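Local atomic coordinates of probable fatty acyl-CoA transferase Rv3272 (Mycobacterium tuberculosis, PDB entry 5YX6), a protein that binds fatty acyl-CoAs of varying chain length, palmitoyl-CoA most tightly, and probably acts as a family III CoA transferase in fatty acid metabolism. Residues G259-S264 against L327-A332. Sequence-based numbering, arbitrary orientation.
Sequences GYIVIS and LMACLA
Strands 260-264 and 328-331 run antiparallel at a closest axis distance of 4.8 Å, and their pairing is clearest around V262 and C330. Here V262 N donates to C330 O at 2.9 Å, almost along the C=O axis (171° at the oxygen), while C330 N returns a bond to V262 O. Two residues further along, S264 N donates to M328 O in a nearly straight bond (172° at the hydrogen). The last rung runs through a water, which accepts from M328 N and donates to S264 O, bridging the two in place of a direct bond. Between the rungs, I263 and A329 form a non-hydrogen-bonded pair, drawn in so that A329 CA lies 3.0 Å from V262 O in a CA-H...O contact. Strand 260-264 is the middle of a three-stranded antiparallel sheet, with 253-255 along its other edge, in the smaller lobe of this two-domain CoA transferase, away from D175, the probable nucleophile. The face bearing I261, I263 and A329 is packed against helix 315-324; A329 CB is met by I261 CD1 and I263 CG1, each at 4.1 Å. V262, C330, S264 and M328 occupy the opposite face, where the second subunit of the homodimer packs, its L147 on V262 and its I145 on S264. M328 starts at CB, 3.6 Å from S264 O; CG stands anti to the carbonyl carbon, beside the backbone N, the chain continues extended through SD, and a bend at chi3 (-51°) turns the terminal methyl toward S264 on the neighbouring strand. M328 CE ends 3.4 Å from S264 O and also touches S264 CB and OG, the latter hydrogen-bonded to S251 OG.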
ATOM      1  N   GLY A 259     -16.374  20.536  15.421  1.00 50.59           N
ATOM      2  CA  GLY A 259     -15.628  19.499  14.745  1.00 46.54           C
ATOM      3  C   GLY A 259     -14.298  20.025  14.258  1.00 46.93           C
ATOM      4  O   GLY A 259     -13.980  21.205  14.421  1.00 47.98           O
ATOM      5  N   TYR A 260     -13.513  19.139  13.659  1.00 38.82           N
ATOM      6  CA  TYR A 260     -12.232  19.517  13.091  1.00 37.97           C
ATOM      7  C   TYR A 260     -12.299  19.617  11.573  1.00 34.84           C
ATOM      8  O   TYR A 260     -13.082  18.914  10.932  1.00 37.79           O
ATOM      9  CB  TYR A 260     -11.167  18.506  13.479  1.00 33.93           C
ATOM     10  CG  TYR A 260     -10.539  18.754  14.817  1.00 37.19           C
ATOM     11  CD1 TYR A 260     -11.150  18.315  15.988  1.00 40.30           C
ATOM     12  CD2 TYR A 260      -9.319  19.407  14.912  1.00 34.97           C
ATOM     13  CE1 TYR A 260     -10.562  18.536  17.225  1.00 42.46           C
ATOM     14  CE2 TYR A 260      -8.721  19.628  16.134  1.00 40.39           C
ATOM     15  CZ  TYR A 260      -9.345  19.192  17.290  1.00 44.29           C
ATOM     16  OH  TYR A 260      -8.740  19.417  18.506  1.00 48.29           O
ATOM     17  N   ILE A 261     -11.467  20.480  10.999  1.00 32.68           N
ATOM     18  CA  ILE A 261     -11.335  20.533   9.550  1.00 30.25           C
ATOM     19  C   ILE A 261      -9.882  20.278   9.163  1.00 29.76           C
ATOM     20  O   ILE A 261      -8.958  20.786   9.792  1.00 33.32           O
ATOM     21  CB  ILE A 261     -11.814  21.898   8.955  1.00 29.11           C
ATOM     22  CG1 ILE A 261     -11.807  21.846   7.420  1.00 25.80           C
ATOM     23  CG2 ILE A 261     -10.951  23.060   9.444  1.00 26.43           C
ATOM     24  CD1 ILE A 261     -12.206  23.152   6.761  1.00 32.06           C
ATOM     25  N   VAL A 262      -9.695  19.476   8.126  1.00 29.23           N
ATOM     26  CA  VAL A 262      -8.379  19.239   7.559  1.00 32.23           C
ATOM     27  C   VAL A 262      -8.140  20.180   6.375  1.00 32.21           C
ATOM     28  O   VAL A 262      -8.922  20.184   5.436  1.00 30.08           O
ATOM     29  CB  VAL A 262      -8.242  17.776   7.099  1.00 32.85           C
ATOM     30  CG1 VAL A 262      -6.899  17.549   6.441  1.00 31.72           C
ATOM     31  CG2 VAL A 262      -8.454  16.828   8.281  1.00 28.70           C
ATOM     32  N   ILE A 263      -7.069  20.970   6.433  1.00 28.81           N
ATOM     33  CA  ILE A 263      -6.752  21.942   5.391  1.00 27.93           C
ATOM     34  C   ILE A 263      -5.317  21.811   4.906  1.00 30.98           C
ATOM     35  O   ILE A 263      -4.395  21.700   5.706  1.00 33.92           O
ATOM     36  CB  ILE A 263      -6.947  23.404   5.881  1.00 28.33           C
ATOM     37  CG1 ILE A 263      -8.395  23.672   6.293  1.00 29.92           C
ATOM     38  CG2 ILE A 263      -6.530  24.380   4.809  1.00 23.50           C
ATOM     39  CD1 ILE A 263      -8.578  25.003   7.030  1.00 28.66           C
ATOM     40  N   SER A 264      -5.124  21.837   3.595  1.00 31.07           N
ATOM     41  CA  SER A 264      -3.778  21.959   3.048  1.00 38.13           C
ATOM     42  C   SER A 264      -3.717  23.124   2.061  1.00 39.34           C
ATOM     43  O   SER A 264      -4.261  23.052   0.959  1.00 43.20           O
ATOM     44  CB  SER A 264      -3.335  20.664   2.370  1.00 35.16           C
ATOM     45  OG  SER A 264      -1.957  20.740   2.046  1.00 39.08           O
ATOM     46  N   LEU A 327      -9.642  25.183  -2.689  1.00 31.86           N
ATOM     47  CA  LEU A 327      -8.645  24.839  -1.686  1.00 35.11           C
ATOM     48  C   LEU A 327      -8.844  23.399  -1.218  1.00 28.98           C
ATOM     49  O   LEU A 327      -9.958  22.881  -1.216  1.00 28.17           O
ATOM     50  CB  LEU A 327      -8.701  25.797  -0.501  1.00 33.66           C
ATOM     51  CG  LEU A 327      -8.378  27.258  -0.805  1.00 32.41           C
ATOM     52  CD1 LEU A 327      -8.397  28.058   0.489  1.00 31.91           C
ATOM     53  CD2 LEU A 327      -7.036  27.396  -1.506  1.00 37.04           C
ATOM     54  N   MET A 328      -7.755  22.752  -0.832  1.00 31.10           N
ATOM     55  CA  MET A 328      -7.839  21.383  -0.340  1.00 33.66           C
ATOM     56  C   MET A 328      -8.262  21.347   1.133  1.00 36.80           C
ATOM     57  O   MET A 328      -7.511  21.747   2.027  1.00 32.59           O
ATOM     58  CB  MET A 328      -6.504  20.657  -0.544  1.00 31.70           C
ATOM     59  CG  MET A 328      -6.120  20.497  -2.015  1.00 34.53           C
ATOM     60  SD  MET A 328      -4.527  19.691  -2.308  1.00 42.23           S
ATOM     61  CE  MET A 328      -3.432  20.628  -1.245  1.00 44.28           C
ATOM     62  N   ALA A 329      -9.476  20.864   1.370  1.00 30.39           N
ATOM     63  CA  ALA A 329     -10.022  20.790   2.713  1.00 32.20           C
ATOM     64  C   ALA A 329     -11.092  19.712   2.783  1.00 35.25           C
ATOM     65  O   ALA A 329     -11.800  19.477   1.800  1.00 33.52           O
ATOM     66  CB  ALA A 329     -10.593  22.142   3.140  1.00 31.44           C
ATOM     67  N   CYS A 330     -11.211  19.065   3.941  1.00 28.44           N
ATOM     68  CA  CYS A 330     -12.243  18.049   4.147  1.00 30.95           C
ATOM     69  C   CYS A 330     -12.501  17.816   5.624  1.00 27.57           C
ATOM     70  O   CYS A 330     -11.718  18.247   6.469  1.00 31.01           O
ATOM     71  CB  CYS A 330     -11.831  16.727   3.504  1.00 29.16           C
ATOM     72  SG  CYS A 330     -10.392  15.986   4.320  1.00 33.99           S
ATOM     73  N   LEU A 331     -13.606  17.143   5.933  1.00 29.58           N
ATOM     74  CA  LEU A 331     -13.821  16.614   7.284  1.00 31.99           C
ATOM     75  C   LEU A 331     -12.996  15.350   7.467  1.00 31.37           C
ATOM     76  O   LEU A 331     -12.753  14.607   6.503  1.00 32.33           O
ATOM     77  CB  LEU A 331     -15.297  16.295   7.541  1.00 31.61           C
ATOM     78  CG  LEU A 331     -16.310  17.424   7.370  1.00 42.43           C
ATOM     79  CD1 LEU A 331     -17.716  16.902   7.624  1.00 41.92           C
ATOM     80  CD2 LEU A 331     -15.973  18.597   8.280  1.00 35.23           C
ATOM     81  N   ALA A 332     -12.602  15.076   8.702  1.00 33.02           N
ATOM     82  CA  ALA A 332     -11.981  13.799   9.021  1.00 29.70           C
ATOM     83  C   ALA A 332     -13.069  12.777   9.310  1.00 28.83           C
ATOM     84  O   ALA A 332     -13.416  12.550  10.464  1.00 36.91           O
ATOM     85  CB  ALA A 332     -11.045  13.939  10.202  1.00 27.46           C
TER
HETATM   86  O   HOH W   1      -5.443  24.269  -1.147  1.00 35.42           O